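Local structure of scavenger receptor with C-type lectin type I (2OX8) at residues 46-51 with 127-132; 73-78 with 115-120. The protein binds the leukocyte cell-surface glycan Lewis(x) through its C-type lectin carbohydrate-recognition domain and probably acts as a scavenger receptor. One frame throughout, in Å; residues are numbered along the deposited sequence.

Contact 1. Residues 46-51 with 127-132; sequences REEQQW and ICEKDR. With ZN (zinc ion), chain F; ZN (zinc ion), chain G.
Glu48, on helix 46-55, and Glu129, on strand 125-131, meet through a zinc ion, each giving it one carboxylate oxygen. Glu48 OE1 lies 2.0 Å from the metal and Glu129 OE2 1.9 Å. The other oxygens stand well back, Glu48 OE2 at 3.0 Å and Glu129 OE1 at 3.1 Å, so both ligands are best read as monodentate. The two acids reach in from opposite directions, yet the OE1-zinc-OE2 angle is about 95°, which brings Glu48 OE1 and Glu129 OE2 within 2.8 Å of each other. That separation is set by the shared cation, whose charge would offset the repulsion between the two carboxylates. Their planes are inclined by 35°. Both chains are stretched out, CG anti to the backbone N in each (chi1 -178° in Glu48), and this reach spans a gap of 11.9 Å between the CA atoms of Glu48 and Glu129. The carbonyl oxygen of Phe42 is a further ligand of the same ion. A comparable auxiliary site, occupied by calcium, joins this helix to the last strand in some C-type lectin domains, such as that of the asialoglycoprotein receptor; zinc is modelled here. Second-shell bonds hold the helix ligand in place: the Tyr17 hydroxyl hydrogen-bonds the metal-bound Glu48 OE1, and the backbone N-H of Asn44 donates to the second oxygen, OE2. Further along the strand, Asp131 OD2 binds a second zinc at 1.8 Å, together with Asp14; the two ions are 8.7 Å apart, and the second receives no ligand from residues 46-51.

Contact 2. Residues 73-78 with 115-120; sequences NEWKWL and WNDFQC
Trp77 points the edge of its six-membered ring at one face of Trp115. The centroids of the two six-membered rings are 5.5 Å apart and their planes meet at 77°, which identifies a T-shaped (edge-to-face) pair. The touching atoms are at the far rims of both indoles: Trp77 CZ2 is 3.8 Å from Trp115 CH2, and Trp77 CH2 stands 4.0 Å above the Trp115 plane, displaced toward its rim. Trp75 makes the second touch. Its CH2 comes 3.6 Å from Asp117 CB, with CZ2 somewhat farther, and the two side chains cross at about a right angle. The indole therefore meets the aliphatic carbon of the aspartate, whose carboxylate plane is turned 89° from the ring. With CG of Asp117 set between the backbone N and the carbonyl carbon (chi1 66°), CB and not the carboxylate is the part nearest the indole. The backbones themselves remain well separated, with Trp75 CA and Asp117 CA 10.2 Å apart, so the long tryptophans bridge the gap between two strands that do not pair directly. Trp88 joins the cluster, packing edge-to-face with both Trp75 and Trp115, and Leu66 of strand 62-67 touches Trp75, Trp77 and Trp115. Within residues 115-120, the amide ND2 of Asn116 lies 3.9 Å above the centre of the Phe118 ring. Beyond Trp75 the packing reaches a metal site: its ring meets that of His100, which binds zinc with Asp68, Glu72 and Asp105. Residues 115-117 form the Trp-Asn-Asp motif of C-type lectins, whose Asn and Asp bind calcium at the sugar site in relatives; here Asn116 OD1 accepts a hydrogen bond from Gln92 NE2, in a Gln-Pro-Asp sequence characteristic of galactose-binding members of the fold.

In the fold
The two contacts lie on opposite sides of the chain's centre, their own centres about 17 Å apart, but side chains connect them directly. Gln49, next to the zinc ligand Glu48 on helix 46-55, places OE1 2.8 Å from NE1 of Trp115, a probable hydrogen bond tying the helix of contact 1 to the aromatic core of contact 2. Phe42 supplies a second connection, its carbonyl oxygen binding the zinc of contact 1 while its ring meets Trp77. Strands 115-118 and 125-131 are consecutive and belong to one mixed sheet. Contact 2 sits nearer the presumed sugar-binding end, whereas contact 1 joins helix 46-55 to strand 125-131 through its zinc.

Contact 1. Residues 46-51 with 127-132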
loop_
_atom_site.group_PDB
_atom_site.type_symbol
_atom_site.label_atom_id
_atom_site.label_comp_id
_atom_site.label_asym_id
_atom_site.label_seq_id
_atom_site.Cartn_x
_atom_site.Cartn_y
_atom_site.Cartn_z
ATOM N N ARG A 46 -12.155 5.452 -4.942
ATOM C CA ARG A 46 -12.703 5.384 -3.598
ATOM C C ARG A 46 -13.383 4.047 -3.369
ATOM O O ARG A 46 -13.256 3.471 -2.291
ATOM C CB ARG A 46 -13.706 6.521 -3.362
ATOM C CG ARG A 46 -14.735 6.711 -4.466
ATOM C CD ARG A 46 -15.904 7.574 -3.992
ATOM N NE ARG A 46 -16.929 7.753 -5.023
ATOM C CZ ARG A 46 -16.841 8.628 -6.021
ATOM N NH1 ARG A 46 -15.774 9.411 -6.127
ATOM N NH2 ARG A 46 -17.826 8.725 -6.908
ATOM N N GLU A 47 -14.096 3.554 -4.386
ATOM C CA GLU A 47 -14.799 2.281 -4.275
ATOM C C GLU A 47 -13.840 1.167 -3.912
ATOM O O GLU A 47 -14.181 0.302 -3.106
ATOM C CB GLU A 47 -15.512 1.897 -5.576
ATOM C CG GLU A 47 -16.624 2.829 -6.034
ATOM C CD GLU A 47 -16.122 3.942 -6.956
ATOM O OE1 GLU A 47 -15.566 4.948 -6.452
ATOM O OE2 GLU A 47 -16.277 3.796 -8.195
ATOM N N GLU A 48 -12.652 1.169 -4.515
ATOM C CA GLU A 48 -11.665 0.144 -4.216
ATOM C C GLU A 48 -11.212 0.361 -2.773
ATOM O O GLU A 48 -11.202 -0.569 -1.972
ATOM C CB GLU A 48 -10.468 0.226 -5.186
ATOM C CG GLU A 48 -9.404 -0.860 -4.968
ATOM C CD GLU A 48 -8.197 -0.735 -5.905
ATOM O OE1 GLU A 48 -7.325 -1.627 -5.910
ATOM O OE2 GLU A 48 -8.106 0.254 -6.634
ATOM N N GLN A 49 -10.864 1.598 -2.443
ATOM C CA GLN A 49 -10.430 1.944 -1.087
ATOM C C GLN A 49 -11.469 1.527 -0.039
ATOM O O GLN A 49 -11.113 1.036 1.022
ATOM C CB GLN A 49 -10.148 3.451 -0.987
ATOM C CG GLN A 49 -9.923 3.977 0.415
ATOM C CD GLN A 49 -8.661 3.460 1.056
ATOM O OE1 GLN A 49 -7.552 3.760 0.606
ATOM N NE2 GLN A 49 -8.817 2.672 2.122
ATOM N N GLN A 50 -12.750 1.705 -0.334
ATOM C CA GLN A 50 -13.780 1.301 0.624
ATOM C C GLN A 50 -13.858 -0.221 0.768
ATOM O O GLN A 50 -14.193 -0.723 1.835
ATOM C CB GLN A 50 -15.152 1.856 0.212
ATOM C CG GLN A 50 -15.169 3.386 0.117
ATOM C CD GLN A 50 -16.545 3.959 -0.213
ATOM O OE1 GLN A 50 -17.196 3.543 -1.179
ATOM N NE2 GLN A 50 -16.986 4.928 0.588
ATOM N N TRP A 51 -13.546 -0.948 -0.306
ATOM C CA TRP A 51 -13.589 -2.410 -0.284
ATOM C C TRP A 51 -12.407 -2.958 0.493
ATOM O O TRP A 51 -12.551 -3.853 1.322
ATOM C CB TRP A 51 -13.530 -2.973 -1.696
ATOM C CG TRP A 51 -13.489 -4.463 -1.721
ATOM C CD1 TRP A 51 -14.538 -5.308 -1.540
ATOM C CD2 TRP A 51 -12.327 -5.297 -1.907
ATOM N NE1 TRP A 51 -14.114 -6.619 -1.599
ATOM C CE2 TRP A 51 -12.762 -6.644 -1.822
ATOM C CE3 TRP A 51 -10.967 -5.040 -2.135
ATOM C CZ2 TRP A 51 -11.881 -7.733 -1.955
ATOM C CZ3 TRP A 51 -10.094 -6.127 -2.265
ATOM C CH2 TRP A 51 -10.559 -7.456 -2.173
ATOM N N ILE A 127 -0.297 -5.851 1.384
ATOM C CA ILE A 127 -1.335 -6.292 0.466
ATOM C C ILE A 127 -0.766 -6.456 -0.943
ATOM O O ILE A 127 -0.134 -5.545 -1.484
ATOM C CB ILE A 127 -2.509 -5.265 0.429
ATOM C CG1 ILE A 127 -3.105 -5.107 1.827
ATOM C CG2 ILE A 127 -3.589 -5.729 -0.545
ATOM C CD1 ILE A 127 -4.269 -4.110 1.895
ATOM N N CYS A 128 -0.973 -7.624 -1.527
ATOM C CA CYS A 128 -0.510 -7.882 -2.878
ATOM C C CYS A 128 -1.723 -7.821 -3.809
ATOM O O CYS A 128 -2.853 -8.158 -3.426
ATOM C CB CYS A 128 0.153 -9.250 -2.976
ATOM S SG CYS A 128 1.739 -9.430 -2.096
ATOM N N GLU A 129 -1.485 -7.405 -5.041
ATOM C CA GLU A 129 -2.556 -7.245 -5.995
ATOM C C GLU A 129 -2.093 -7.651 -7.395
ATOM O O GLU A 129 -0.907 -7.537 -7.722
ATOM C CB GLU A 129 -2.990 -5.775 -5.970
ATOM C CG GLU A 129 -3.993 -5.337 -7.035
ATOM C CD GLU A 129 -4.164 -3.816 -7.095
ATOM O OE1 GLU A 129 -3.157 -3.113 -7.304
ATOM O OE2 GLU A 129 -5.298 -3.321 -6.943
ATOM N N LYS A 130 -3.027 -8.159 -8.195
ATOM C CA LYS A 130 -2.744 -8.527 -9.581
ATOM C C LYS A 130 -4.063 -8.581 -10.346
ATOM O O LYS A 130 -5.057 -9.099 -9.847
ATOM C CB LYS A 130 -2.009 -9.863 -9.682
ATOM C CG LYS A 130 -2.721 -11.049 -9.069
ATOM C CD LYS A 130 -1.893 -12.314 -9.294
ATOM C CE LYS A 130 -2.295 -13.454 -8.361
ATOM N NZ LYS A 130 -1.253 -14.523 -8.441
ATOM N N ASP A 131 -4.061 -8.013 -11.546
ATOM C CA ASP A 131 -5.239 -7.959 -12.398
ATOM C C ASP A 131 -5.253 -9.178 -13.333
ATOM O O ASP A 131 -4.305 -9.411 -14.068
ATOM C CB ASP A 131 -5.205 -6.632 -13.190
ATOM C CG ASP A 131 -6.226 -6.576 -14.311
ATOM O OD1 ASP A 131 -6.201 -7.442 -15.207
ATOM O OD2 ASP A 131 -7.052 -5.652 -14.321
ATOM N N ARG A 132 -6.328 -9.959 -13.294
ATOM C CA ARG A 132 -6.435 -11.136 -14.152
ATOM C C ARG A 132 -6.420 -10.752 -15.618
ATOM O O ARG A 132 -6.742 -9.586 -15.934
ATOM C CB ARG A 132 -7.722 -11.907 -13.853
ATOM C CG ARG A 132 -7.813 -12.412 -12.428
ATOM C CD ARG A 132 -8.917 -13.448 -12.277
ATOM N NE ARG A 132 -10.261 -12.876 -12.306
ATOM C CZ ARG A 132 -10.741 -12.041 -11.387
ATOM N NH1 ARG A 132 -9.988 -11.663 -10.356
ATOM N NH2 ARG A 132 -11.982 -11.594 -11.486
HETATM ZN ZN ZN F . -5.837 -1.559 -7.212
HETATM ZN ZN ZN G . -8.423 -4.666 -14.942
#

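Contact 2. Residues 73-78 with 115-120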
loop_
_atom_site.group_PDB
_atom_site.type_symbol
_atom_site.label_atom_id
_atom_site.label_comp_id
_atom_site.label_asym_id
_atom_site.label_seq_id
_atom_site.Cartn_x
_atom_site.Cartn_y
_atom_site.Cartn_z
ATOM N N ASN A 73 9.149 13.658 -2.315
ATOM C CA ASN A 73 7.868 14.368 -2.351
ATOM C C ASN A 73 7.039 14.157 -3.612
ATOM O O ASN A 73 5.964 14.741 -3.747
ATOM C CB ASN A 73 8.074 15.866 -2.141
ATOM C CG ASN A 73 8.984 16.166 -0.977
ATOM O OD1 ASN A 73 8.834 15.597 0.107
ATOM N ND2 ASN A 73 9.937 17.072 -1.191
ATOM N N GLU A 74 7.540 13.336 -4.533
ATOM C CA GLU A 74 6.828 13.035 -5.783
ATOM C C GLU A 74 6.313 11.591 -5.643
ATOM O O GLU A 74 6.874 10.649 -6.223
ATOM C CB GLU A 74 7.796 13.182 -6.976
ATOM C CG GLU A 74 7.156 13.246 -8.376
ATOM C CD GLU A 74 8.184 13.537 -9.482
ATOM O OE1 GLU A 74 7.899 13.291 -10.681
ATOM O OE2 GLU A 74 9.285 14.025 -9.145
ATOM N N TRP A 75 5.247 11.430 -4.858
ATOM C CA TRP A 75 4.673 10.114 -4.582
ATOM C C TRP A 75 4.059 9.459 -5.792
ATOM O O TRP A 75 3.267 10.071 -6.508
ATOM C CB TRP A 75 3.652 10.196 -3.424
ATOM C CG TRP A 75 4.334 10.530 -2.127
ATOM C CD1 TRP A 75 4.905 11.730 -1.796
ATOM C CD2 TRP A 75 4.731 9.607 -1.097
ATOM N NE1 TRP A 75 5.649 11.604 -0.650
ATOM C CE2 TRP A 75 5.561 10.317 -0.197
ATOM C CE3 TRP A 75 4.471 8.249 -0.855
ATOM C CZ2 TRP A 75 6.136 9.718 0.925
ATOM C CZ3 TRP A 75 5.045 7.651 0.266
ATOM C CH2 TRP A 75 5.870 8.388 1.142
ATOM N N LYS A 76 4.443 8.203 -6.008
ATOM C CA LYS A 76 3.960 7.419 -7.139
ATOM C C LYS A 76 3.729 5.955 -6.797
ATOM O O LYS A 76 4.345 5.397 -5.885
ATOM C CB LYS A 76 4.971 7.461 -8.286
ATOM C CG LYS A 76 5.215 8.807 -8.928
ATOM C CD LYS A 76 6.312 8.641 -9.960
ATOM C CE LYS A 76 6.772 9.955 -10.560
ATOM N NZ LYS A 76 8.104 9.751 -11.205
ATOM N N TRP A 77 2.835 5.333 -7.555
ATOM C CA TRP A 77 2.542 3.924 -7.386
ATOM C C TRP A 77 3.698 3.224 -8.090
ATOM O O TRP A 77 4.265 3.792 -9.025
ATOM C CB TRP A 77 1.226 3.587 -8.070
ATOM C CG TRP A 77 0.045 4.219 -7.436
ATOM C CD1 TRP A 77 -0.771 5.158 -7.986
ATOM C CD2 TRP A 77 -0.499 3.918 -6.143
ATOM N NE1 TRP A 77 -1.797 5.461 -7.118
ATOM C CE2 TRP A 77 -1.653 4.715 -5.981
ATOM C CE3 TRP A 77 -0.123 3.051 -5.109
ATOM C CZ2 TRP A 77 -2.436 4.673 -4.828
ATOM C CZ3 TRP A 77 -0.906 3.011 -3.958
ATOM C CH2 TRP A 77 -2.048 3.819 -3.830
ATOM N N LEU A 78 4.051 2.013 -7.663
ATOM C CA LEU A 78 5.174 1.292 -8.272
ATOM C C LEU A 78 5.158 1.200 -9.814
ATOM O O LEU A 78 6.128 0.743 -10.415
ATOM C CB LEU A 78 5.267 -0.127 -7.696
ATOM C CG LEU A 78 5.452 -0.256 -6.191
ATOM C CD1 LEU A 78 5.252 -1.702 -5.782
ATOM C CD2 LEU A 78 6.812 0.251 -5.783
ATOM N N TRP A 115 -3.990 6.580 4.420
ATOM C CA TRP A 115 -2.586 6.289 4.148
ATOM C C TRP A 115 -1.672 7.152 4.997
ATOM O O TRP A 115 -1.908 8.351 5.193
ATOM C CB TRP A 115 -2.248 6.524 2.677
ATOM C CG TRP A 115 -3.232 5.934 1.740
ATOM C CD1 TRP A 115 -4.101 4.909 1.993
ATOM C CD2 TRP A 115 -3.475 6.347 0.397
ATOM N NE1 TRP A 115 -4.883 4.662 0.886
ATOM C CE2 TRP A 115 -4.516 5.529 -0.112
ATOM C CE3 TRP A 115 -2.916 7.333 -0.431
ATOM C CZ2 TRP A 115 -5.003 5.663 -1.410
ATOM C CZ3 TRP A 115 -3.401 7.471 -1.719
ATOM C CH2 TRP A 115 -4.434 6.639 -2.197
ATOM N N ASN A 116 -0.612 6.526 5.482
ATOM C CA ASN A 116 0.360 7.175 6.325
ATOM C C ASN A 116 1.686 6.807 5.684
ATOM O O ASN A 116 1.798 5.774 5.027
ATOM C CB ASN A 116 0.247 6.592 7.742
ATOM C CG ASN A 116 1.001 7.404 8.785
ATOM O OD1 ASN A 116 0.951 8.638 8.791
ATOM N ND2 ASN A 116 1.687 6.711 9.687
ATOM N N ASP A 117 2.694 7.651 5.835
ATOM C CA ASP A 117 3.969 7.312 5.250
ATOM C C ASP A 117 4.897 6.908 6.374
ATOM O O ASP A 117 5.366 7.744 7.130
ATOM C CB ASP A 117 4.538 8.493 4.464
ATOM C CG ASP A 117 4.895 9.652 5.344
ATOM O OD1 ASP A 117 4.014 10.088 6.113
ATOM O OD2 ASP A 117 6.051 10.124 5.264
ATOM N N PHE A 118 5.133 5.611 6.488
ATOM C CA PHE A 118 6.003 5.063 7.511
ATOM C C PHE A 118 7.402 5.028 6.933
ATOM O O PHE A 118 7.626 5.453 5.795
ATOM C CB PHE A 118 5.605 3.622 7.844
ATOM C CG PHE A 118 4.132 3.413 7.988
ATOM C CD1 PHE A 118 3.283 3.571 6.898
ATOM C CD2 PHE A 118 3.590 3.041 9.214
ATOM C CE1 PHE A 118 1.916 3.360 7.032
ATOM C CE2 PHE A 118 2.220 2.830 9.353
ATOM C CZ PHE A 118 1.385 2.989 8.263
ATOM N N GLN A 119 8.348 4.525 7.722
ATOM C CA GLN A 119 9.702 4.386 7.229
ATOM C C GLN A 119 9.840 2.952 6.751
ATOM O O GLN A 119 9.361 2.015 7.396
ATOM C CB GLN A 119 10.757 4.633 8.309
ATOM C CG GLN A 119 12.161 4.427 7.734
ATOM C CD GLN A 119 13.233 4.259 8.780
ATOM O OE1 GLN A 119 13.688 5.233 9.382
ATOM N NE2 GLN A 119 13.645 3.015 9.008
ATOM N N CYS A 120 10.497 2.775 5.617
ATOM C CA CYS A 120 10.695 1.443 5.085
ATOM C C CYS A 120 11.559 0.729 6.121
ATOM O O CYS A 120 11.877 1.303 7.162
ATOM C CB CYS A 120 11.391 1.551 3.735
ATOM S SG CYS A 120 10.850 3.030 2.801
#